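Local coordinates for protein beta-ketoacyl synthase (Pseudomonas aeruginosa, PDB 4CW4) that catalyses the condensation of acetyl-CoA with malonyl-ACP to give the acetoacetyl-ACP primer that starts fatty acid synthesis, working as a homodimer, at residues V104-V109 / S161-T166; V109-P114 / R154-V159; N136-P141 / S150-C155; T166-G171 / A332-L337; S228-L233 / N312-I317. One frame throughout, in Å; residues are numbered along the deposited sequence.

Interaction 1. Residues V104-V109 / S161-T166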
# COMPACT_ATOMS: atom_id res chain seq x y z
N VAL A 104 17.08 -24.40 -2.07
CA VAL A 104 16.94 -23.11 -1.40
C VAL A 104 17.44 -23.24 0.02
O VAL A 104 17.17 -24.22 0.72
CB VAL A 104 15.48 -22.54 -1.46
CG1 VAL A 104 15.04 -22.30 -2.90
CG2 VAL A 104 14.49 -23.44 -0.78
N HIS A 105 18.17 -22.23 0.45
CA HIS A 105 18.76 -22.20 1.77
C HIS A 105 17.73 -21.99 2.87
O HIS A 105 16.78 -21.21 2.72
CB HIS A 105 19.81 -21.09 1.85
CG HIS A 105 20.37 -20.89 3.23
ND1 HIS A 105 19.85 -19.97 4.12
CD2 HIS A 105 21.42 -21.48 3.87
CE1 HIS A 105 20.53 -20.02 5.25
NE2 HIS A 105 21.50 -20.92 5.12
N TRP A 106 17.94 -22.69 3.98
CA TRP A 106 17.26 -22.39 5.23
C TRP A 106 18.15 -22.85 6.38
O TRP A 106 19.28 -23.28 6.16
CB TRP A 106 15.87 -23.03 5.31
CG TRP A 106 15.81 -24.54 5.28
CD1 TRP A 106 16.38 -25.38 4.35
CD2 TRP A 106 15.07 -25.37 6.17
NE1 TRP A 106 16.07 -26.68 4.65
CE2 TRP A 106 15.27 -26.70 5.76
CE3 TRP A 106 14.29 -25.12 7.31
CZ2 TRP A 106 14.70 -27.78 6.44
CZ3 TRP A 106 13.73 -26.19 7.98
CH2 TRP A 106 13.93 -27.50 7.53
N HIS A 107 17.64 -22.74 7.60
CA HIS A 107 18.33 -23.28 8.77
C HIS A 107 17.53 -24.43 9.36
O HIS A 107 16.35 -24.26 9.62
CB HIS A 107 18.46 -22.23 9.88
CG HIS A 107 19.37 -21.09 9.56
ND1 HIS A 107 19.15 -19.82 10.06
CD2 HIS A 107 20.50 -21.01 8.82
CE1 HIS A 107 20.10 -19.01 9.63
NE2 HIS A 107 20.94 -19.71 8.88
N LYS A 108 18.15 -25.58 9.62
CA LYS A 108 17.54 -26.58 10.48
C LYS A 108 17.95 -26.31 11.91
O LYS A 108 19.06 -25.85 12.16
CB LYS A 108 18.01 -27.99 10.13
CG LYS A 108 17.40 -28.58 8.87
CD LYS A 108 17.76 -30.05 8.80
CE LYS A 108 17.24 -30.72 7.55
NZ LYS A 108 17.56 -32.17 7.59
N VAL A 109 17.07 -26.65 12.83
CA VAL A 109 17.40 -26.70 14.24
C VAL A 109 18.11 -28.03 14.49
O VAL A 109 17.55 -29.10 14.27
CB VAL A 109 16.16 -26.60 15.13
CG1 VAL A 109 16.54 -26.79 16.61
CG2 VAL A 109 15.47 -25.26 14.91
N SER A 161 21.09 -25.52 5.62
CA SER A 161 20.57 -26.68 4.91
C SER A 161 19.86 -26.22 3.64
O SER A 161 19.59 -25.03 3.48
CB SER A 161 19.62 -27.46 5.81
OG SER A 161 19.39 -28.78 5.32
N TYR A 162 19.61 -27.15 2.73
CA TYR A 162 19.03 -26.85 1.43
C TYR A 162 17.83 -27.73 1.15
O TYR A 162 17.87 -28.93 1.39
CB TYR A 162 20.10 -26.96 0.34
CG TYR A 162 21.17 -25.94 0.61
CD1 TYR A 162 22.25 -26.23 1.45
CD2 TYR A 162 21.07 -24.66 0.10
CE1 TYR A 162 23.19 -25.26 1.75
CE2 TYR A 162 22.01 -23.69 0.39
CZ TYR A 162 23.06 -23.99 1.21
OH TYR A 162 24.01 -23.02 1.49
N ARG A 163 16.77 -27.13 0.63
CA ARG A 163 15.55 -27.87 0.35
C ARG A 163 15.00 -27.54 -1.02
O ARG A 163 15.37 -26.53 -1.63
CB ARG A 163 14.49 -27.60 1.42
CG ARG A 163 13.98 -26.15 1.43
CD ARG A 163 13.00 -25.90 2.55
NE ARG A 163 11.80 -26.73 2.39
CZ ARG A 163 10.75 -26.42 1.64
NH1 ARG A 163 10.69 -25.26 1.00
NH2 ARG A 163 9.74 -27.27 1.55
N ALA A 164 14.11 -28.40 -1.50
CA ALA A 164 13.45 -28.18 -2.78
C ALA A 164 12.10 -27.52 -2.54
O ALA A 164 11.41 -27.83 -1.58
CB ALA A 164 13.28 -29.47 -3.51
N LEU A 165 11.75 -26.58 -3.42
CA LEU A 165 10.41 -26.00 -3.43
C LEU A 165 9.50 -26.94 -4.21
O LEU A 165 9.94 -27.60 -5.15
CB LEU A 165 10.43 -24.63 -4.10
CG LEU A 165 11.32 -23.54 -3.50
CD1 LEU A 165 11.33 -22.31 -4.39
CD2 LEU A 165 10.82 -23.15 -2.12
N THR A 166 8.23 -26.99 -3.85
CA THR A 166 7.28 -27.79 -4.63
C THR A 166 6.95 -27.14 -5.98
O THR A 166 6.45 -27.81 -6.87
CB THR A 166 5.98 -28.01 -3.87
OG1 THR A 166 5.37 -26.75 -3.63
CG2 THR A 166 6.25 -28.74 -2.54
O HOH W 1 17.08 -29.28 3.95

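Interaction 2. Residues V109-P114 / R154-V159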
# COMPACT_ATOMS: atom_id res chain seq x y z
N VAL A 109 17.07 -26.65 12.83
CA VAL A 109 17.40 -26.70 14.24
C VAL A 109 18.11 -28.03 14.49
O VAL A 109 17.55 -29.10 14.27
CB VAL A 109 16.16 -26.60 15.13
CG1 VAL A 109 16.54 -26.79 16.61
CG2 VAL A 109 15.47 -25.26 14.91
N LEU A 110 19.36 -27.94 14.94
CA LEU A 110 20.15 -29.11 15.27
C LEU A 110 20.33 -29.15 16.78
O LEU A 110 21.02 -28.31 17.36
CB LEU A 110 21.50 -29.03 14.55
CG LEU A 110 22.52 -30.12 14.88
CD1 LEU A 110 22.01 -31.50 14.51
CD2 LEU A 110 23.82 -29.83 14.15
N GLU A 111 19.68 -30.12 17.41
CA GLU A 111 19.78 -30.28 18.84
C GLU A 111 21.00 -31.13 19.16
O GLU A 111 21.00 -32.33 18.89
CB GLU A 111 18.53 -30.95 19.40
CG GLU A 111 17.27 -30.13 19.22
CD GLU A 111 16.03 -30.84 19.74
OE1 GLU A 111 15.96 -31.09 20.97
OE2 GLU A 111 15.14 -31.16 18.93
N LEU A 112 22.02 -30.51 19.73
CA LEU A 112 23.22 -31.23 20.14
C LEU A 112 23.17 -31.52 21.61
O LEU A 112 22.96 -30.62 22.42
CB LEU A 112 24.47 -30.45 19.81
CG LEU A 112 24.69 -30.22 18.32
CD1 LEU A 112 26.12 -29.80 18.07
CD2 LEU A 112 24.32 -31.46 17.52
N SER A 113 23.36 -32.79 21.94
CA SER A 113 23.40 -33.25 23.31
C SER A 113 24.73 -33.93 23.56
O SER A 113 25.26 -34.62 22.69
CB SER A 113 22.26 -34.24 23.59
OG SER A 113 21.01 -33.58 23.69
N PRO A 114 25.30 -33.71 24.75
CA PRO A 114 26.38 -34.59 25.15
C PRO A 114 25.79 -35.72 25.98
O PRO A 114 24.67 -35.61 26.46
CB PRO A 114 27.26 -33.68 26.00
CG PRO A 114 26.30 -32.73 26.62
CD PRO A 114 25.09 -32.62 25.72
N ARG A 154 21.83 -30.53 26.41
CA ARG A 154 21.27 -30.37 25.07
C ARG A 154 21.09 -28.89 24.77
O ARG A 154 20.62 -28.13 25.60
CB ARG A 154 19.91 -31.07 24.93
CG ARG A 154 19.35 -31.02 23.51
CD ARG A 154 17.92 -31.51 23.43
NE ARG A 154 17.74 -32.87 23.92
CZ ARG A 154 16.55 -33.48 24.02
NH1 ARG A 154 15.44 -32.84 23.67
NH2 ARG A 154 16.48 -34.72 24.48
N CYS A 155 21.45 -28.48 23.56
CA CYS A 155 21.10 -27.15 23.13
C CYS A 155 20.91 -27.12 21.64
O CYS A 155 21.19 -28.09 20.95
CB CYS A 155 22.14 -26.14 23.56
SG CYS A 155 23.71 -26.43 22.82
N GLU A 156 20.40 -25.99 21.17
CA GLU A 156 19.97 -25.86 19.80
C GLU A 156 20.91 -24.96 19.04
O GLU A 156 21.11 -23.80 19.39
CB GLU A 156 18.57 -25.25 19.74
CG GLU A 156 17.49 -26.17 20.25
CD GLU A 156 16.11 -25.63 19.98
OE1 GLU A 156 16.02 -24.49 19.50
OE2 GLU A 156 15.14 -26.36 20.24
N PHE A 157 21.50 -25.51 18.00
CA PHE A 157 22.19 -24.73 17.00
C PHE A 157 21.32 -24.64 15.76
O PHE A 157 20.44 -25.47 15.55
CB PHE A 157 23.52 -25.39 16.64
CG PHE A 157 24.51 -25.34 17.74
CD1 PHE A 157 25.15 -24.16 18.02
CD2 PHE A 157 24.77 -26.44 18.53
CE1 PHE A 157 26.06 -24.07 19.06
CE2 PHE A 157 25.67 -26.35 19.56
CZ PHE A 157 26.32 -25.15 19.81
N LYS A 158 21.55 -23.61 14.96
CA LYS A 158 20.97 -23.56 13.63
C LYS A 158 22.05 -23.84 12.60
O LYS A 158 23.15 -23.27 12.67
CB LYS A 158 20.32 -22.21 13.36
CG LYS A 158 18.81 -22.12 13.76
CD LYS A 158 18.51 -22.61 15.19
CE LYS A 158 19.03 -21.66 16.27
NZ LYS A 158 18.54 -22.00 17.67
N VAL A 159 21.76 -24.74 11.67
CA VAL A 159 22.73 -25.13 10.64
C VAL A 159 22.17 -24.87 9.24
O VAL A 159 20.98 -25.07 8.99
CB VAL A 159 23.15 -26.63 10.79
CG1 VAL A 159 23.87 -26.85 12.08
CG2 VAL A 159 21.95 -27.56 10.69

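Interaction 3. Residues N136-P141 / S150-C155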
# COMPACT_ATOMS: atom_id res chain seq x y z
N ASN A 136 25.34 -23.12 31.27
CA ASN A 136 25.77 -24.50 31.43
C ASN A 136 27.06 -24.77 30.66
O ASN A 136 27.72 -25.75 30.95
CB ASN A 136 24.64 -25.44 30.97
CG ASN A 136 24.74 -26.82 31.57
OD1 ASN A 136 25.17 -27.78 30.91
ND2 ASN A 136 24.33 -26.95 32.83
N TRP A 137 27.42 -23.89 29.71
CA TRP A 137 28.65 -24.05 28.93
C TRP A 137 29.90 -23.79 29.77
O TRP A 137 29.93 -22.88 30.60
CB TRP A 137 28.68 -23.12 27.70
CG TRP A 137 27.67 -23.40 26.63
CD1 TRP A 137 26.59 -24.22 26.71
CD2 TRP A 137 27.66 -22.87 25.29
NE1 TRP A 137 25.90 -24.23 25.52
CE2 TRP A 137 26.54 -23.41 24.63
CE3 TRP A 137 28.50 -21.99 24.60
CZ2 TRP A 137 26.24 -23.10 23.30
CZ3 TRP A 137 28.20 -21.69 23.28
CH2 TRP A 137 27.07 -22.24 22.65
N SER A 138 30.93 -24.59 29.54
CA SER A 138 32.26 -24.39 30.10
C SER A 138 33.09 -23.54 29.17
O SER A 138 33.04 -23.75 27.96
CB SER A 138 33.01 -25.74 30.20
OG SER A 138 32.37 -26.64 31.07
N ILE A 139 33.88 -22.63 29.72
CA ILE A 139 34.82 -21.82 28.95
C ILE A 139 36.16 -21.80 29.65
O ILE A 139 36.21 -21.62 30.87
CB ILE A 139 34.39 -20.34 28.87
CG1 ILE A 139 32.89 -20.23 28.66
CG2 ILE A 139 35.15 -19.63 27.76
CD1 ILE A 139 32.42 -20.68 27.29
N ALA A 140 37.23 -21.97 28.89
CA ALA A 140 38.57 -21.87 29.44
C ALA A 140 39.45 -21.12 28.46
O ALA A 140 39.18 -21.10 27.26
CB ALA A 140 39.13 -23.23 29.72
N PRO A 141 40.54 -20.51 28.97
CA PRO A 141 41.43 -19.77 28.07
C PRO A 141 42.11 -20.70 27.08
O PRO A 141 42.35 -21.88 27.38
CB PRO A 141 42.46 -19.15 29.02
CG PRO A 141 42.39 -19.97 30.27
CD PRO A 141 40.98 -20.44 30.37
N SER A 150 33.09 -26.15 26.16
CA SER A 150 32.46 -27.46 26.26
C SER A 150 31.03 -27.33 26.69
O SER A 150 30.68 -26.48 27.50
CB SER A 150 33.20 -28.39 27.23
OG SER A 150 34.50 -28.62 26.76
N ILE A 151 30.20 -28.19 26.11
CA ILE A 151 28.76 -28.17 26.31
C ILE A 151 28.37 -29.44 27.04
O ILE A 151 28.86 -30.53 26.71
CB ILE A 151 28.04 -28.07 24.95
CG1 ILE A 151 28.33 -26.70 24.31
CG2 ILE A 151 26.55 -28.29 25.11
CD1 ILE A 151 27.82 -26.55 22.88
N HIS A 152 27.48 -29.31 28.02
CA HIS A 152 27.13 -30.43 28.91
C HIS A 152 25.65 -30.79 28.88
O HIS A 152 25.24 -31.82 29.44
CB HIS A 152 27.52 -30.08 30.33
CG HIS A 152 28.92 -29.59 30.44
ND1 HIS A 152 30.00 -30.44 30.38
CD2 HIS A 152 29.44 -28.34 30.51
CE1 HIS A 152 31.11 -29.74 30.46
NE2 HIS A 152 30.80 -28.46 30.54
N GLU A 153 24.87 -29.94 28.21
CA GLU A 153 23.42 -30.01 28.20
C GLU A 153 22.99 -29.96 26.74
O GLU A 153 23.70 -29.40 25.91
CB GLU A 153 22.87 -28.77 28.89
CG GLU A 153 21.84 -28.98 29.97
CD GLU A 153 21.10 -27.69 30.30
OE1 GLU A 153 21.76 -26.65 30.50
OE2 GLU A 153 19.85 -27.71 30.33
N ARG A 154 21.83 -30.53 26.41
CA ARG A 154 21.27 -30.37 25.07
C ARG A 154 21.09 -28.89 24.77
O ARG A 154 20.62 -28.13 25.60
CB ARG A 154 19.91 -31.07 24.93
CG ARG A 154 19.35 -31.02 23.51
CD ARG A 154 17.92 -31.51 23.43
NE ARG A 154 17.74 -32.87 23.92
CZ ARG A 154 16.55 -33.48 24.02
NH1 ARG A 154 15.44 -32.84 23.67
NH2 ARG A 154 16.48 -34.72 24.48
N CYS A 155 21.45 -28.48 23.56
CA CYS A 155 21.10 -27.15 23.13
C CYS A 155 20.91 -27.12 21.64
O CYS A 155 21.19 -28.09 20.95
CB CYS A 155 22.14 -26.14 23.56
SG CYS A 155 23.71 -26.43 22.82
O HOH W 2 26.18 -27.25 28.49
O HOH W 3 24.05 -30.36 32.19
O HOH W 4 23.98 -26.83 26.60

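Interaction 4. Residues T166-G171 / A332-L337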
# COMPACT_ATOMS: atom_id res chain seq x y z
N THR A 166 8.23 -26.99 -3.85
CA THR A 166 7.28 -27.79 -4.63
C THR A 166 6.95 -27.14 -5.98
O THR A 166 6.45 -27.81 -6.87
CB THR A 166 5.98 -28.01 -3.87
OG1 THR A 166 5.37 -26.75 -3.63
CG2 THR A 166 6.25 -28.74 -2.54
N VAL A 167 7.21 -25.85 -6.10
CA VAL A 167 6.95 -25.05 -7.30
C VAL A 167 8.27 -24.82 -8.02
O VAL A 167 9.26 -24.46 -7.39
CB VAL A 167 6.32 -23.70 -6.88
CG1 VAL A 167 6.27 -22.70 -8.03
CG2 VAL A 167 4.93 -23.95 -6.31
N LYS A 168 8.28 -25.02 -9.34
CA LYS A 168 9.52 -24.93 -10.10
C LYS A 168 9.48 -23.87 -11.20
O LYS A 168 10.45 -23.73 -11.93
CB LYS A 168 9.89 -26.27 -10.78
CG LYS A 168 9.78 -27.53 -9.91
CD LYS A 168 10.82 -27.59 -8.82
CE LYS A 168 10.68 -28.88 -8.01
NZ LYS A 168 11.63 -28.88 -6.89
N SER A 169 8.35 -23.16 -11.34
CA SER A 169 8.11 -22.30 -12.50
C SER A 169 7.70 -20.88 -12.12
O SER A 169 7.18 -20.65 -11.05
CB SER A 169 7.06 -22.93 -13.40
OG SER A 169 5.98 -23.43 -12.64
N ALA A 170 7.95 -19.94 -13.02
CA ALA A 170 7.62 -18.53 -12.83
C ALA A 170 7.64 -17.77 -14.14
O ALA A 170 8.31 -18.21 -15.09
CB ALA A 170 8.59 -17.88 -11.86
N GLY A 171 6.94 -16.64 -14.18
CA GLY A 171 7.06 -15.69 -15.28
C GLY A 171 8.22 -14.76 -15.03
O GLY A 171 8.18 -13.92 -14.15
N ALA A 332 0.61 -23.44 -8.85
CA ALA A 332 0.79 -24.69 -9.59
C ALA A 332 2.11 -25.33 -9.18
O ALA A 332 3.18 -24.76 -9.40
CB ALA A 332 0.81 -24.42 -11.07
N THR A 333 2.04 -26.53 -8.62
CA THR A 333 3.25 -27.26 -8.23
C THR A 333 3.65 -28.26 -9.32
O THR A 333 2.86 -28.59 -10.20
CB THR A 333 3.00 -28.07 -6.96
OG1 THR A 333 2.07 -29.11 -7.24
CG2 THR A 333 2.48 -27.18 -5.83
N GLU A 334 4.88 -28.74 -9.26
CA GLU A 334 5.29 -29.80 -10.17
C GLU A 334 4.36 -31.02 -10.04
O GLU A 334 3.92 -31.58 -11.03
CB GLU A 334 6.74 -30.20 -9.91
CG GLU A 334 7.24 -31.36 -10.77
CD GLU A 334 8.73 -31.56 -10.61
OE1 GLU A 334 9.18 -31.81 -9.47
OE2 GLU A 334 9.44 -31.46 -11.64
N GLU A 335 4.03 -31.42 -8.82
CA GLU A 335 3.14 -32.56 -8.66
C GLU A 335 1.76 -32.30 -9.25
O GLU A 335 1.16 -33.19 -9.84
CB GLU A 335 3.04 -32.98 -7.20
CG GLU A 335 4.26 -33.72 -6.69
CD GLU A 335 4.59 -34.99 -7.50
OE1 GLU A 335 3.67 -35.71 -7.95
OE2 GLU A 335 5.78 -35.26 -7.68
N GLY A 336 1.26 -31.07 -9.10
CA GLY A 336 -0.03 -30.72 -9.67
C GLY A 336 -0.03 -30.86 -11.18
O GLY A 336 -0.94 -31.42 -11.77
N LEU A 337 1.03 -30.37 -11.81
CA LEU A 337 1.13 -30.46 -13.25
C LEU A 337 1.34 -31.90 -13.73
O LEU A 337 0.87 -32.27 -14.80
CB LEU A 337 2.25 -29.55 -13.76
CG LEU A 337 2.00 -28.05 -13.54
CD1 LEU A 337 3.28 -27.25 -13.74
CD2 LEU A 337 0.89 -27.55 -14.48
O HOH W 5 5.78 -30.52 -6.51
O HOH W 6 5.68 -25.47 -10.72
O HOH W 7 3.76 -22.26 -10.63

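Interaction 5. Residues S228-L233 / N312-I317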
# COMPACT_ATOMS: atom_id res chain seq x y z
N SER A 228 3.81 -1.82 -5.02
CA SER A 228 3.82 -3.30 -5.04
C SER A 228 2.87 -3.77 -3.96
O SER A 228 2.55 -3.01 -3.03
CB SER A 228 5.22 -3.83 -4.74
OG SER A 228 5.66 -3.43 -3.44
N ILE A 229 2.38 -5.01 -4.05
CA ILE A 229 1.61 -5.55 -2.93
C ILE A 229 2.44 -6.25 -1.87
O ILE A 229 2.01 -6.33 -0.73
CB ILE A 229 0.43 -6.48 -3.32
CG1 ILE A 229 0.89 -7.81 -3.94
CG2 ILE A 229 -0.54 -5.73 -4.22
CD1 ILE A 229 -0.30 -8.78 -4.18
N MET A 230 3.61 -6.78 -2.22
CA MET A 230 4.42 -7.52 -1.24
C MET A 230 5.31 -6.66 -0.36
O MET A 230 5.76 -7.13 0.69
CB MET A 230 5.31 -8.57 -1.91
CG MET A 230 4.60 -9.59 -2.80
SD MET A 230 3.36 -10.59 -1.95
CE MET A 230 4.37 -11.31 -0.69
N SER A 231 5.53 -5.40 -0.77
CA SER A 231 6.73 -4.62 -0.42
C SER A 231 7.89 -5.24 -1.19
O SER A 231 7.74 -6.31 -1.79
CB SER A 231 7.02 -4.60 1.10
OG SER A 231 5.87 -4.19 1.84
N GLN A 232 9.05 -4.59 -1.19
CA GLN A 232 10.23 -5.16 -1.83
C GLN A 232 10.88 -6.10 -0.82
O GLN A 232 11.43 -5.64 0.19
CB GLN A 232 11.21 -4.08 -2.30
CG GLN A 232 10.72 -3.27 -3.53
CD GLN A 232 9.57 -2.34 -3.18
OE1 GLN A 232 8.46 -2.50 -3.69
NE2 GLN A 232 9.83 -1.37 -2.34
N LEU A 233 10.77 -7.40 -1.07
CA LEU A 233 11.12 -8.42 -0.07
C LEU A 233 12.48 -9.03 -0.31
O LEU A 233 12.86 -9.98 0.39
CB LEU A 233 10.05 -9.52 -0.04
CG LEU A 233 8.68 -9.08 0.52
CD1 LEU A 233 7.70 -10.24 0.54
CD2 LEU A 233 8.78 -8.50 1.91
N ASN A 312 2.68 -0.21 -11.87
CA ASN A 312 3.08 -1.00 -10.71
C ASN A 312 4.40 -1.69 -11.04
O ASN A 312 4.81 -1.79 -12.20
CB ASN A 312 2.02 -2.06 -10.38
CG ASN A 312 0.86 -1.51 -9.59
OD1 ASN A 312 -0.26 -1.40 -10.09
ND2 ASN A 312 1.11 -1.17 -8.34
N SER A 313 5.06 -2.19 -9.99
CA SER A 313 6.26 -2.96 -10.14
C SER A 313 6.30 -4.03 -9.06
O SER A 313 6.22 -3.70 -7.88
CB SER A 313 7.49 -2.09 -10.00
OG SER A 313 8.63 -2.90 -10.27
N GLU A 314 6.40 -5.27 -9.47
CA GLU A 314 6.46 -6.39 -8.55
C GLU A 314 7.53 -7.37 -9.01
O GLU A 314 7.55 -7.79 -10.17
CB GLU A 314 5.11 -7.11 -8.45
CG GLU A 314 4.97 -7.97 -7.20
CD GLU A 314 4.26 -7.27 -6.07
OE1 GLU A 314 3.15 -6.74 -6.27
OE2 GLU A 314 4.77 -7.30 -4.94
N ALA A 315 8.41 -7.74 -8.09
CA ALA A 315 9.48 -8.70 -8.33
C ALA A 315 9.46 -9.71 -7.18
O ALA A 315 10.24 -9.64 -6.25
CB ALA A 315 10.84 -7.98 -8.41
N PRO A 316 8.52 -10.66 -7.25
CA PRO A 316 8.26 -11.57 -6.13
C PRO A 316 8.86 -12.96 -6.30
O PRO A 316 8.49 -13.84 -5.54
CB PRO A 316 6.75 -11.68 -6.18
CG PRO A 316 6.47 -11.72 -7.67
CD PRO A 316 7.51 -10.82 -8.31
N ILE A 317 9.78 -13.15 -7.25
CA ILE A 317 10.34 -14.47 -7.48
C ILE A 317 11.47 -14.69 -6.46
O ILE A 317 12.65 -14.50 -6.75
CB ILE A 317 10.81 -14.68 -8.92
CG1 ILE A 317 9.69 -14.33 -9.92
CG2 ILE A 317 11.24 -16.12 -9.10
CD1 ILE A 317 10.15 -14.31 -11.37
O HOH W 8 7.25 -7.35 -4.25
O HOH W 9 8.51 -3.63 -6.26
O HOH W 10 9.80 -8.38 -3.66

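Interaction 1. Residues V104-V109 / S161-T166
Strands 104-109 and 161-163 run antiparallel, 4.6 Å apart at their closest with their directions at 129°, so the ribbon they form is strongly twisted. Two hydrogen-bonded pairs, Val-104 with Arg-163 and Trp-106 with Ser-161, flank the non-hydrogen-bonded pair of His-105 and Tyr-162. The straightest of the four bonds runs from Val-104 N to Arg-163 O (2.8 Å, 173°).

On one face His-105, with CG anti to the backbone N, turns its ring edge toward the face of Tyr-162 in an offset edge-to-face pair, centroids 5.7 Å apart; its NE2 is held by Asp-160. On the other face the indole of Trp-106 is sandwiched. Arg-163 CD sits over the five-membered ring, 3.8 Å from its centroid, as a CH-pi contact, while Lys-108 CG lies against the opposite face. Water 1, in the indole plane, accepts from Trp-106 NE1 at 2.9 Å and also joins Ser-161 OG and Tyr-162 O. Val-104 CG2 packs on Arg-163 CG (3.5 Å) and reaches Leu-165 CD2.

Lys-108 NZ bonds Leu-129 O and forms a salt bridge with Glu-131, both of the second subunit, and Ser-161 OG bonds Glu-131 N there, which makes this two-stranded antiparallel ribbon part of the dimer interface.

Interaction 2. Residues V109-P114 / R154-V159
The Phe-157 and Leu-112 side chains cross at about a right angle, bringing Leu-112 CD1 to 3.7 Å from Phe-157 CD2 on the phenyl ring. The guanidinium of Arg-154 has Ser-113 OG at its edge, near its plane, in a weak bond of 3.4 Å from Arg-154 NE. Glu-111 OE1 comes to the same group obliquely, 3.3 Å from Arg-154 NH1, in a salt bridge whose hydrogen bond is weak; carboxylate and guanidinium planes stand 61° apart. The bend of Arg-154 at chi3 (-58°) turns its tip toward both partners.

The strands carrying these groups, 109-112 and 155-159, form an antiparallel ribbon, with Leu-110/Phe-157 and Leu-112/Cys-155 as its hydrogen-bonded pairs. Leu-112 N lies nearly on the extended C=O axis of Cys-155, 2.8 Å from its O, though its N-H is bent (146°). The ribbon continues across the dimer interface, where Phe-157, Lys-158 and Val-159 pair antiparallel with a strand of the second subunit.

Val-109, Glu-111, Glu-156 and Lys-158 share one face: Val-109 CG1 packs 3.6 Å from Glu-156 CD, and Lys-158 NZ bridges to Asp-160 of the second subunit. On the face of Leu-110 and Phe-157, Leu-110 CD2 meets Val-159 CG1 at 3.6 Å.

Interaction 3. Residues N136-P141 / S150-C155
Ser-138 OG and His-152 NE2 approach to 2.5 Å, a very short hydrogen bond in which either atom could be the donor. The serine oxygen lies at the edge of the imidazole, near its plane, and Asn-136 O meets the same edge 3.1 Å from His-152 CD2, so two oxygens of the 136-138 segment line one side of the ring. A chi1 of -50° places His-152 CG anti to its carbonyl carbon and turns the ring edge toward residues 136-138.

The second main contact is apolar. Ile-151 lies alongside Trp-137, pointing the same way, and its CG1 sits over one face of the indole, 3.7 Å from the five-membered ring centroid, in a CH-pi contact. Cys-155 SG approaches the edge of the same indole, 4.1 Å from Trp-137 NE1, as a sulfur-aromatic contact. In the indole plane, water 4 forms a weak bond with NE1 and donates to Glu-153 O.

Asn-136, its CG anti to the backbone N, extends OD1 between His-152 and Glu-153. Water 2 donates to Asn-136 OD1 and accepts from His-152 N at 2.5 Å, linking side chain to backbone. Further out, Phe-157 packs on both Trp-137 and Ile-151, while Thr-121 holds Ser-150 OG.

Register is set by the hydrogen-bonded pair Ser-138/Ser-150, with Ser-138 N 2.8 Å from Ser-150 O and a return bond from Ser-150 N. This is the open end of a beta hairpin that supplies the central (147-151) and one outer (138-141) strand of a small three-stranded antiparallel sheet.

Interaction 4. Residues T166-G171 / A332-L337
Thr-166 O is gripped by two donors across the contact: Glu-334 N, 3.0 Å away and nearly along the C=O axis, and water 5, which donates at 2.8 Å and itself accepts from Glu-335 N. Both amides belong to the first turn of helix 334-341, so the carbonyl lies at the positive end of the helix dipole, which would be expected to strengthen its hold.

Thr-333 is the N-cap of this helix. Its OG1, in the crowded position between backbone N and carbonyl carbon (chi1 67°), accepts from Gly-336 N at 2.8 Å. The same rotation places CG2 against the other segment, 3.7 Å from Thr-166 OG1, with the two threonine side chains side by side; the Val-167 side chain crosses that of Thr-333 at about a right angle, CG2 to CG2. Val-167 also rests on helix 319-327 through Ile-322 and Ser-326.

Lys-168 CG, anti to the carbonyl carbon (chi1 -46°), passes 4.0 Å from Glu-334 CB, and the bend at chi2 carries CE toward Glu-334 OE1. The charged ends of this pair do not touch: Lys-168 NZ turns instead to Leu-165 O and to a salt bridge with Asp-102. The contact thus fastens the loop entering strand 169-171 to the start of a helix within the ketosynthase domain. At its inner end two waters bridge the segments, water 6 joining Lys-168 N, Ser-169 OG and Ala-332 O, and water 7 bonded to Ser-169 OG and donating to Ala-332 O at 2.8 Å.

Interaction 5. Residues S228-L233 / N312-I317
The loop 228-233 curls over the end of strand 312-314, with Ser-228 and Glu-314 the nearest CA pair at 5.4 Å, and presents two successive amides to one carboxylate. Glu-314 has CG anti to its backbone N and a bend at chi2 (97°), which brings its carboxylate beneath the loop. OE1 accepts from Ile-229 N at 2.9 Å in an almost straight bond (169°), and OE2 accepts from Met-230 N at 3.0 Å; each uses its syn lone pair. OE1 also receives Ala-480 N, and water 8 lies 2.6 Å from OE2.

Carbon atoms close round the same group. Met-230 crosses it at about a right angle with CG 3.1 Å from OE2, while Ile-229 CG1 comes to 3.4 Å from OE1 and Ser-228 CB approaches OE2. The loop is tied to itself by Ser-228 OG, which donates to Gln-232 OE1. Water 9 then donates to both Gln-232 OE1 and Ser-313 O, and water 10 links Leu-233 N with Ala-315 O.

Ile-229 lies about 4 Å, side chain to side chain, from Cys-286, the inferred active-site cysteine, and Phe-260 of the second subunit packs on Ile-229 and Met-230. Three backbone N-H groups converging on a buried carboxylate would probably stabilise its anionic form, so Glu-314 can be read as a second-shell residue that fixes the loop carrying Ile-229 beside the probable catalytic cysteine.

Interactions 1 and 2 are successive parts of one two-stranded ribbon, 104-112 with 155-163, joined by the backbone bond between Lys-108 and Val-159, and both reach the second subunit. Interaction 3, a surface contact, lies farthest from the chain centre and meets interaction 2 through Pro-114 and Phe-157. Interaction 4 shares Thr-166 with interaction 1 and leads from the ribbon toward the centre of the chain, where Ile-317 of interaction 5 packs on Ala-170 and Gly-171. The ribbon contacts rest on strand pairing with aromatic and ionic side chains, interaction 3 on a short Ser-138/His-152 bond, Trp-137 packing and surface waters, interaction 4 on a carbonyl held by a helix N-terminus and on bridging waters, and the fully buried interaction 5 on a carboxylate binding backbone amides.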